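Local coordinates for protein alpha-1,3-glucanase (Paenibacillus glycanilyticus, PDB 6K0P) that hydrolyses the alpha-1,3-glucosidic linkages of alpha-1,3-glucan as a glycoside hydrolase of family 87, at residues N29-G33 with G61-T67; G47-R52 with A405-T409; V89-D94 with K152-D158. The protein carries 1 engineered substitution. Numbering follows the deposited sequence.

How the contacts relate
The three contacts illustrate how chemistry follows position in a two-part catalytic domain. Contacts 1 and 3 lie at the periphery, their centres each about 28 Å from the centre of the chain, and are partly buried. They share one antiparallel sheet, in which strands 63-67 and 152-156 are neighbours, and they touch through Thr67 OG1 and Lys152 NZ, 2.7 Å apart. Contact 3 is regular strand pairing, whereas contact 1 adds an irregular loop to the far edge of strand 63-67 through one bridge, side chains and water. Contact 2 is buried; a salt bridge and hydrogen bonds from a loop that also binds calcium join the region of family D1 to the beta-helix of D2.

Contact 1 of 3, residues N29-G33 with G61-T67; sequences NATNG and GEYVEFT
Four hydrogen bonds tie loop 29-33, extended at Ala30 and Thr31 and turning at Asn32 (phi/psi -107/14), to residues 61-67, running nearly antiparallel (164° end to end). The shortest joins Thr31 OG1, with chi1 in t, to Tyr63 O at 2.6 Å; the same OG1 accepts from Gly33 N at 2.9 Å, an ST turn. Glu65 N donates to Ala30 O (2.9 Å); Asn32 (chi1 p) accepts from Tyr63 N through OD1 (2.8 Å) and donates to Gly61 O through ND2 (3.2 Å). The backbones are bridged once, Thr31 with Val64 (CA to CA 4.5 Å); on either side of this Asn32 and water make the links that regular pairing would supply. One water lies 2.8 Å from Asn29 OD1 and 3.0 Å from Thr67 N, the other 2.9 Å from Ala30 N and 2.7 Å from Glu65 OE1. One face of the Tyr63 ring (chi1 p) lies under Asn32 N, and Asn29 CB packs 4.1 Å from Val64 CG2. Asn29 ND2 bonds to Ala24 O. The loop shields the edge of strand 63-67, outermost in a four-stranded antiparallel sheet; strand 152-156 pairs with its other edge, and Val64 and Phe66 pack against strand 165-173 of the second sheet, as in a beta-sandwich.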
loop_
_atom_site.group_PDB
_atom_site.type_symbol
_atom_site.label_atom_id
_atom_site.label_comp_id
_atom_site.label_asym_id
_atom_site.label_seq_id
_atom_site.Cartn_x
_atom_site.Cartn_y
_atom_site.Cartn_z
ATOM N N ASN A 29 -14.153 17.519 -13.971
ATOM C CA ASN A 29 -12.904 18.079 -14.478
ATOM C C ASN A 29 -12.984 18.253 -15.989
ATOM O O ASN A 29 -12.994 17.266 -16.740
ATOM C CB ASN A 29 -11.732 17.169 -14.135
ATOM C CG ASN A 29 -11.441 17.135 -12.670
ATOM O OD1 ASN A 29 -11.953 17.956 -11.899
ATOM N ND2 ASN A 29 -10.600 16.194 -12.265
ATOM N N ALA A 30 -12.998 19.501 -16.439
ATOM C CA ALA A 30 -12.981 19.741 -17.871
ATOM C C ALA A 30 -11.679 19.226 -18.464
ATOM O O ALA A 30 -10.605 19.333 -17.856
ATOM C CB ALA A 30 -13.131 21.232 -18.161
ATOM N N THR A 31 -11.775 18.638 -19.650
ATOM C CA THR A 31 -10.585 18.192 -20.347
ATOM C C THR A 31 -10.844 18.237 -21.841
ATOM O O THR A 31 -11.975 18.033 -22.295
ATOM C CB THR A 31 -10.142 16.785 -19.898
ATOM O OG1 THR A 31 -8.903 16.457 -20.533
ATOM C CG2 THR A 31 -11.184 15.723 -20.266
ATOM N N ASN A 32 -9.790 18.528 -22.599
ATOM C CA ASN A 32 -9.779 18.297 -24.036
ATOM C C ASN A 32 -8.896 17.116 -24.410
ATOM O O ASN A 32 -8.560 16.958 -25.586
ATOM C CB ASN A 32 -9.380 19.560 -24.805
ATOM C CG ASN A 32 -7.974 20.016 -24.490
ATOM O OD1 ASN A 32 -7.318 19.456 -23.620
ATOM N ND2 ASN A 32 -7.503 21.036 -25.198
ATOM N N GLY A 33 -8.505 16.297 -23.435
ATOM C CA GLY A 33 -7.723 15.104 -23.673
ATOM C C GLY A 33 -8.598 13.873 -23.722
ATOM O O GLY A 33 -9.823 13.953 -23.855
ATOM N N GLY A 61 -1.311 21.808 -25.765
ATOM C CA GLY A 61 -2.551 22.456 -25.403
ATOM C C GLY A 61 -3.567 21.557 -24.732
ATOM O O GLY A 61 -4.582 22.060 -24.239
ATOM N N GLU A 62 -3.336 20.244 -24.695
ATOM C CA GLU A 62 -4.258 19.358 -23.999
ATOM C C GLU A 62 -4.064 19.477 -22.491
ATOM O O GLU A 62 -2.942 19.621 -22.000
ATOM C CB GLU A 62 -4.117 17.913 -24.486
ATOM C CG GLU A 62 -4.673 17.765 -25.903
ATOM C CD GLU A 62 -4.790 16.339 -26.391
ATOM O OE1 GLU A 62 -4.541 15.383 -25.625
ATOM O OE2 GLU A 62 -5.157 16.190 -27.578
ATOM N N TYR A 63 -5.173 19.458 -21.762
ATOM C CA TYR A 63 -5.148 19.751 -20.337
ATOM C C TYR A 63 -6.214 18.924 -19.639
ATOM O O TYR A 63 -7.156 18.423 -20.262
ATOM C CB TYR A 63 -5.443 21.241 -20.072
ATOM C CG TYR A 63 -6.858 21.624 -20.447
ATOM C CD1 TYR A 63 -7.169 22.024 -21.736
ATOM C CD2 TYR A 63 -7.892 21.529 -19.526
ATOM C CE1 TYR A 63 -8.475 22.341 -22.094
ATOM C CE2 TYR A 63 -9.198 21.840 -19.876
ATOM C CZ TYR A 63 -9.477 22.236 -21.161
ATOM O OH TYR A 63 -10.778 22.553 -21.504
ATOM N N VAL A 64 -6.086 18.826 -18.322
ATOM C CA VAL A 64 -7.190 18.420 -17.463
ATOM C C VAL A 64 -7.271 19.431 -16.331
ATOM O O VAL A 64 -6.241 19.818 -15.767
ATOM C CB VAL A 64 -7.044 16.971 -16.949
ATOM C CG1 VAL A 64 -5.647 16.723 -16.400
ATOM C CG2 VAL A 64 -8.119 16.667 -15.908
ATOM N N GLU A 65 -8.483 19.899 -16.036
ATOM C CA GLU A 65 -8.689 20.998 -15.094
ATOM C C GLU A 65 -9.286 20.445 -13.807
ATOM O O GLU A 65 -10.431 19.972 -13.798
ATOM C CB GLU A 65 -9.625 22.030 -15.715
ATOM C CG GLU A 65 -9.855 23.255 -14.841
ATOM C CD GLU A 65 -10.768 24.258 -15.508
ATOM O OE1 GLU A 65 -11.976 23.963 -15.651
ATOM O OE2 GLU A 65 -10.275 25.327 -15.908
ATOM N N PHE A 66 -8.518 20.525 -12.717
ATOM C CA PHE A 66 -8.992 20.178 -11.386
ATOM C C PHE A 66 -9.512 21.430 -10.689
ATOM O O PHE A 66 -9.166 22.558 -11.046
ATOM C CB PHE A 66 -7.847 19.624 -10.528
ATOM C CG PHE A 66 -7.248 18.342 -11.033
ATOM C CD1 PHE A 66 -6.262 18.356 -12.000
ATOM C CD2 PHE A 66 -7.643 17.120 -10.504
ATOM C CE1 PHE A 66 -5.694 17.176 -12.461
ATOM C CE2 PHE A 66 -7.080 15.943 -10.955
ATOM C CZ PHE A 66 -6.103 15.971 -11.929
ATOM N N THR A 67 -10.336 21.217 -9.664
ATOM C CA THR A 67 -10.800 22.301 -8.805
ATOM C C THR A 67 -10.476 21.950 -7.362
ATOM O O THR A 67 -10.892 20.899 -6.865
ATOM C CB THR A 67 -12.304 22.537 -8.969
ATOM O OG1 THR A 67 -12.587 22.842 -10.340
ATOM C CG2 THR A 67 -12.755 23.711 -8.102
HETATM O O HOH W 1 -11.048 18.367 -9.326
HETATM O O HOH W 2 -13.345 21.830 -14.826
#

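Contact 2 of 3, residues G47-R52 with A405-T409. With CA (calcium ion), chain J.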
loop_
_atom_site.group_PDB
_atom_site.type_symbol
_atom_site.label_atom_id
_atom_site.label_comp_id
_atom_site.label_asym_id
_atom_site.label_seq_id
_atom_site.Cartn_x
_atom_site.Cartn_y
_atom_site.Cartn_z
ATOM N N GLY A 47 -5.951 -0.021 -16.557
ATOM C CA GLY A 47 -5.998 -1.032 -15.511
ATOM C C GLY A 47 -5.119 -0.722 -14.317
ATOM O O GLY A 47 -5.435 -1.127 -13.197
ATOM N N GLU A 48 -4.018 -0.004 -14.531
ATOM C CA GLU A 48 -3.088 0.320 -13.453
ATOM C C GLU A 48 -3.340 1.680 -12.821
ATOM O O GLU A 48 -2.636 2.043 -11.873
ATOM C CB GLU A 48 -1.639 0.233 -13.937
ATOM C CG GLU A 48 -1.209 -1.190 -14.292
ATOM C CD GLU A 48 0.294 -1.367 -14.290
ATOM O OE1 GLU A 48 1.014 -0.403 -13.960
ATOM O OE2 GLU A 48 0.758 -2.486 -14.609
ATOM N N ALA A 49 -4.299 2.440 -13.328
ATOM C CA ALA A 49 -4.583 3.761 -12.793
ATOM C C ALA A 49 -5.473 3.674 -11.556
ATOM O O ALA A 49 -6.262 2.740 -11.386
ATOM C CB ALA A 49 -5.297 4.610 -13.852
ATOM N N SER A 50 -5.314 4.656 -10.670
ATOM C CA SER A 50 -6.296 4.876 -9.616
ATOM C C SER A 50 -7.669 5.114 -10.240
ATOM O O SER A 50 -7.809 5.896 -11.182
ATOM C CB SER A 50 -5.868 6.095 -8.800
ATOM O OG SER A 50 -6.681 6.258 -7.646
ATOM N N GLY A 51 -8.680 4.421 -9.727
ATOM C CA GLY A 51 -9.991 4.494 -10.343
ATOM C C GLY A 51 -10.097 3.762 -11.657
ATOM O O GLY A 51 -11.138 3.851 -12.313
ATOM N N ARG A 52 -9.046 3.037 -12.051
ATOM C CA ARG A 52 -8.968 2.342 -13.333
ATOM C C ARG A 52 -9.125 3.286 -14.520
ATOM O O ARG A 52 -9.524 2.860 -15.606
ATOM C CB ARG A 52 -9.920 1.144 -13.430
ATOM C CG ARG A 52 -9.851 0.238 -12.207
ATOM C CD ARG A 52 -8.483 -0.451 -12.058
ATOM N NE ARG A 52 -8.522 -1.303 -10.872
ATOM C CZ ARG A 52 -7.876 -2.462 -10.735
ATOM N NH1 ARG A 52 -7.085 -2.931 -11.699
ATOM N NH2 ARG A 52 -8.024 -3.156 -9.613
ATOM N N ALA A 405 -8.030 -0.128 -2.274
ATOM C CA ALA A 405 -8.557 0.055 -3.625
ATOM C C ALA A 405 -7.512 -0.277 -4.677
ATOM O O ALA A 405 -6.307 -0.086 -4.474
ATOM C CB ALA A 405 -9.092 1.477 -3.856
ATOM N N ASP A 406 -8.004 -0.769 -5.818
ATOM C CA ASP A 406 -7.219 -0.872 -7.050
ATOM C C ASP A 406 -5.988 -1.766 -6.877
ATOM O O ASP A 406 -4.844 -1.342 -7.040
ATOM C CB ASP A 406 -6.889 0.519 -7.608
ATOM C CG ASP A 406 -8.125 1.244 -8.079
ATOM O OD1 ASP A 406 -8.944 0.597 -8.764
ATOM O OD2 ASP A 406 -8.286 2.441 -7.749
ATOM N N THR A 407 -6.256 -3.028 -6.546
ATOM C CA THR A 407 -5.224 -4.055 -6.507
ATOM C C THR A 407 -5.001 -4.623 -7.904
ATOM O O THR A 407 -5.957 -4.912 -8.633
ATOM C CB THR A 407 -5.698 -5.190 -5.608
ATOM O OG1 THR A 407 -7.029 -5.537 -5.989
ATOM C CG2 THR A 407 -5.717 -4.730 -4.151
ATOM N N LEU A 408 -3.730 -4.818 -8.271
ATOM C CA LEU A 408 -3.451 -5.370 -9.594
ATOM C C LEU A 408 -3.667 -6.877 -9.682
ATOM O O LEU A 408 -4.088 -7.362 -10.737
ATOM C CB LEU A 408 -2.041 -5.011 -10.053
ATOM C CG LEU A 408 -1.825 -3.529 -10.347
ATOM C CD1 LEU A 408 -0.481 -3.338 -11.039
ATOM C CD2 LEU A 408 -2.959 -2.939 -11.197
ATOM N N THR A 409 -3.359 -7.649 -8.621
ATOM C CA THR A 409 -3.301 -9.108 -8.748
ATOM C C THR A 409 -3.973 -9.915 -7.640
ATOM O O THR A 409 -3.938 -11.147 -7.715
ATOM C CB THR A 409 -1.846 -9.609 -8.831
ATOM O OG1 THR A 409 -1.195 -9.357 -7.577
ATOM C CG2 THR A 409 -1.077 -8.939 -9.956
HETATM CA CA CA J . -7.451 8.085 -12.022
HETATM O O HOH W 3 -7.365 3.883 -5.619
HETATM O O HOH W 4 -5.563 -5.378 -12.141
#
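A calcium site and a domain junction meet here: loop 47-52 of the D1 region binds the ion and grips a strand of the pectate-lyase-like parallel beta-helix. Ser50 O coordinates the calcium at 2.4 Å, together with Glu23, Glu25, Ser53 and Asp168. Gly51, at positive phi, sends its N to Asp406 OD2 (2.8 Å), so that one peptide group binds the metal through its O and the strand through its N. The other carboxylate oxygen, Asp406 OD1, forms a salt bridge with Arg52 NE at 2.9 Å. Arg52 also bonds Thr407 O through NH2 and Gly47 O of its own loop through NH1, both at 2.9 Å; its side chain spans the open side of the loop and fixes it to the strand. Water bridges Ser50 OG and Asp406 OD2, and another joins Arg52 NH1 to Leu408 O. Leu408 adds van der Waals contact, its CD2 3.7 Å from Gly47 O and CD1 3.9 Å from Glu48 OE2, an oxygen whose hydrogen bonds come from Gly43 N and Trp134 N. Asp406 forms a second salt bridge, with Arg441. Strand 397-407 runs between parallel neighbours 374-383 and 437-446, while Ala49 and Ser50 touch strand 165-173.

Contact 3 of 3, residues V89-D94 with K152-D158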
loop_
_atom_site.group_PDB
_atom_site.type_symbol
_atom_site.label_atom_id
_atom_site.label_comp_id
_atom_site.label_asym_id
_atom_site.label_seq_id
_atom_site.Cartn_x
_atom_site.Cartn_y
_atom_site.Cartn_z
ATOM N N VAL A 89 5.617 18.597 -17.296
ATOM C CA VAL A 89 4.252 18.952 -17.655
ATOM C C VAL A 89 3.905 20.184 -16.831
ATOM O O VAL A 89 4.452 20.394 -15.744
ATOM C CB VAL A 89 3.257 17.779 -17.460
ATOM C CG1 VAL A 89 3.021 17.497 -15.977
ATOM C CG2 VAL A 89 1.936 18.059 -18.185
ATOM N N SER A 90 3.022 21.023 -17.357
ATOM C CA SER A 90 2.819 22.348 -16.791
ATOM C C SER A 90 1.628 22.408 -15.847
ATOM O O SER A 90 0.642 21.680 -16.006
ATOM C CB SER A 90 2.629 23.367 -17.902
ATOM O OG SER A 90 3.776 23.391 -18.723
ATOM N N ILE A 91 1.721 23.300 -14.857
ATOM C CA ILE A 91 0.637 23.532 -13.908
ATOM C C ILE A 91 0.218 24.993 -13.970
ATOM O O ILE A 91 1.072 25.892 -14.016
ATOM C CB ILE A 91 0.989 23.092 -12.469
ATOM C CG1 ILE A 91 -0.202 23.313 -11.531
ATOM C CG2 ILE A 91 2.234 23.820 -11.945
ATOM C CD1 ILE A 91 -0.019 22.668 -10.140
ATOM N N TYR A 92 -1.094 25.215 -14.001
ATOM C CA TYR A 92 -1.707 26.534 -14.061
ATOM C C TYR A 92 -2.659 26.697 -12.883
ATOM O O TYR A 92 -3.302 25.734 -12.446
ATOM C CB TYR A 92 -2.562 26.663 -15.329
ATOM C CG TYR A 92 -1.804 26.822 -16.625
ATOM C CD1 TYR A 92 -1.024 25.791 -17.136
ATOM C CD2 TYR A 92 -1.898 27.996 -17.358
ATOM C CE1 TYR A 92 -0.337 25.940 -18.334
ATOM C CE2 TYR A 92 -1.223 28.154 -18.551
ATOM C CZ TYR A 92 -0.443 27.131 -19.032
ATOM O OH TYR A 92 0.219 27.308 -20.218
ATOM N N ALA A 93 -2.758 27.933 -12.376
ATOM C CA ALA A 93 -3.739 28.296 -11.360
ATOM C C ALA A 93 -4.609 29.404 -11.932
ATOM O O ALA A 93 -4.098 30.470 -12.300
ATOM C CB ALA A 93 -3.062 28.773 -10.071
ATOM N N ASP A 94 -5.918 29.141 -12.016
ATOM C CA ASP A 94 -6.885 30.084 -12.585
ATOM C C ASP A 94 -6.425 30.619 -13.937
ATOM O O ASP A 94 -6.551 31.807 -14.243
ATOM C CB ASP A 94 -7.230 31.204 -11.604
ATOM C CG ASP A 94 -7.942 30.692 -10.375
ATOM O OD1 ASP A 94 -8.650 29.663 -10.475
ATOM O OD2 ASP A 94 -7.797 31.321 -9.309
ATOM N N LYS A 152 -8.978 26.799 -9.856
ATOM C CA LYS A 152 -8.818 25.863 -10.967
ATOM C C LYS A 152 -7.334 25.555 -11.124
ATOM O O LYS A 152 -6.542 26.441 -11.460
ATOM C CB LYS A 152 -9.348 26.467 -12.265
ATOM C CG LYS A 152 -10.849 26.709 -12.292
ATOM C CD LYS A 152 -11.632 25.476 -11.912
ATOM C CE LYS A 152 -13.087 25.587 -12.382
ATOM N NZ LYS A 152 -14.023 24.879 -11.469
ATOM N N ILE A 153 -6.955 24.303 -10.888
ATOM C CA ILE A 153 -5.582 23.847 -11.059
ATOM C C ILE A 153 -5.566 22.988 -12.311
ATOM O O ILE A 153 -6.136 21.888 -12.333
ATOM C CB ILE A 153 -5.077 23.071 -9.838
ATOM C CG1 ILE A 153 -5.023 23.977 -8.598
ATOM C CG2 ILE A 153 -3.705 22.454 -10.128
ATOM C CD1 ILE A 153 -4.016 25.118 -8.700
ATOM N N LYS A 154 -4.948 23.505 -13.366
ATOM C CA LYS A 154 -4.952 22.848 -14.665
ATOM C C LYS A 154 -3.588 22.208 -14.892
ATOM O O LYS A 154 -2.552 22.844 -14.673
ATOM C CB LYS A 154 -5.279 23.878 -15.749
ATOM C CG LYS A 154 -5.292 23.338 -17.158
ATOM C CD LYS A 154 -5.864 24.371 -18.142
ATOM C CE LYS A 154 -5.041 25.650 -18.158
ATOM N NZ LYS A 154 -5.282 26.360 -19.457
ATOM N N ILE A 155 -3.588 20.935 -15.285
ATOM C CA ILE A 155 -2.383 20.247 -15.727
ATOM C C ILE A 155 -2.434 20.271 -17.241
ATOM O O ILE A 155 -3.392 19.762 -17.830
ATOM C CB ILE A 155 -2.351 18.802 -15.211
ATOM C CG1 ILE A 155 -2.491 18.770 -13.687
ATOM C CG2 ILE A 155 -1.072 18.103 -15.664
ATOM C CD1 ILE A 155 -1.382 19.530 -12.948
ATOM N N GLN A 156 -1.437 20.881 -17.876
ATOM C CA GLN A 156 -1.499 21.135 -19.309
ATOM C C GLN A 156 -0.162 20.821 -19.961
ATOM O O GLN A 156 0.905 21.131 -19.415
ATOM C CB GLN A 156 -1.881 22.596 -19.573
ATOM C CG GLN A 156 -1.984 22.985 -21.041
ATOM C CD GLN A 156 -2.715 24.296 -21.216
ATOM O OE1 GLN A 156 -3.915 24.378 -20.968
ATOM N NE2 GLN A 156 -1.998 25.331 -21.642
ATOM N N LYS A 157 -0.230 20.210 -21.139
ATOM C CA LYS A 157 0.960 19.844 -21.901
ATOM C C LYS A 157 1.271 20.981 -22.865
ATOM O O LYS A 157 0.624 21.119 -23.906
ATOM C CB LYS A 157 0.714 18.532 -22.640
ATOM C CG LYS A 157 1.964 17.688 -22.824
ATOM C CD LYS A 157 1.645 16.365 -23.531
ATOM C CE LYS A 157 1.522 16.570 -25.026
ATOM N NZ LYS A 157 2.806 16.958 -25.674
ATOM N N ASP A 158 2.257 21.800 -22.519
ATOM C CA ASP A 158 2.640 22.950 -23.328
ATOM C C ASP A 158 3.826 22.588 -24.219
ATOM O O ASP A 158 4.409 21.505 -24.120
ATOM C CB ASP A 158 2.985 24.149 -22.428
ATOM C CG ASP A 158 1.754 24.792 -21.799
ATOM O OD1 ASP A 158 0.647 24.643 -22.350
ATOM O OD2 ASP A 158 1.899 25.471 -20.755
#
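Two faces of very different relief are made by one strand pair. Strands 89-93 and 152-156 run antiparallel, their axes 4.6 Å apart at closest approach and 159° between directions, with Ser90-Gln156 and Tyr92-Lys154 as hydrogen-bonded pairs and Ile91-Ile155 and Ala93-Ile153 as non-hydrogen-bonded ones. On the apolar face, branched side chains interlock: Ile91 CD1 settles against Ile153 CG2 at 3.7 Å while its CG1 meets Ile155 CD1 at 4.2 Å, and Val89 CG2 lies 3.9 Å from Ile155 CG2. Small Ala93 forms a low spot toward which Ile153 leans, CD1 4.0 Å from Ala93 CB. Phe75 and Leu77 of strand 72-80 pack on this surface. The broad Tyr92 ring dominates the opposite face. Lys154 lies over it, CE 4.2 Å and NZ 4.5 Å from the ring centroid, giving CH-pi and cation-pi contacts; Tyr63 provides a second cation-pi partner for Lys154. Tyr92 OH donates a hydrogen bond to Asp158 OD2 (2.5 Å), and Gln156 joins Lys154 NZ to Asp158 OD1. At the far end, Asp94 N and OD1 clasp Lys152 O and N. One apolar face turned inward and one polar is the amphipathic pattern of a beta-sandwich sheet, here in the two central strands of four.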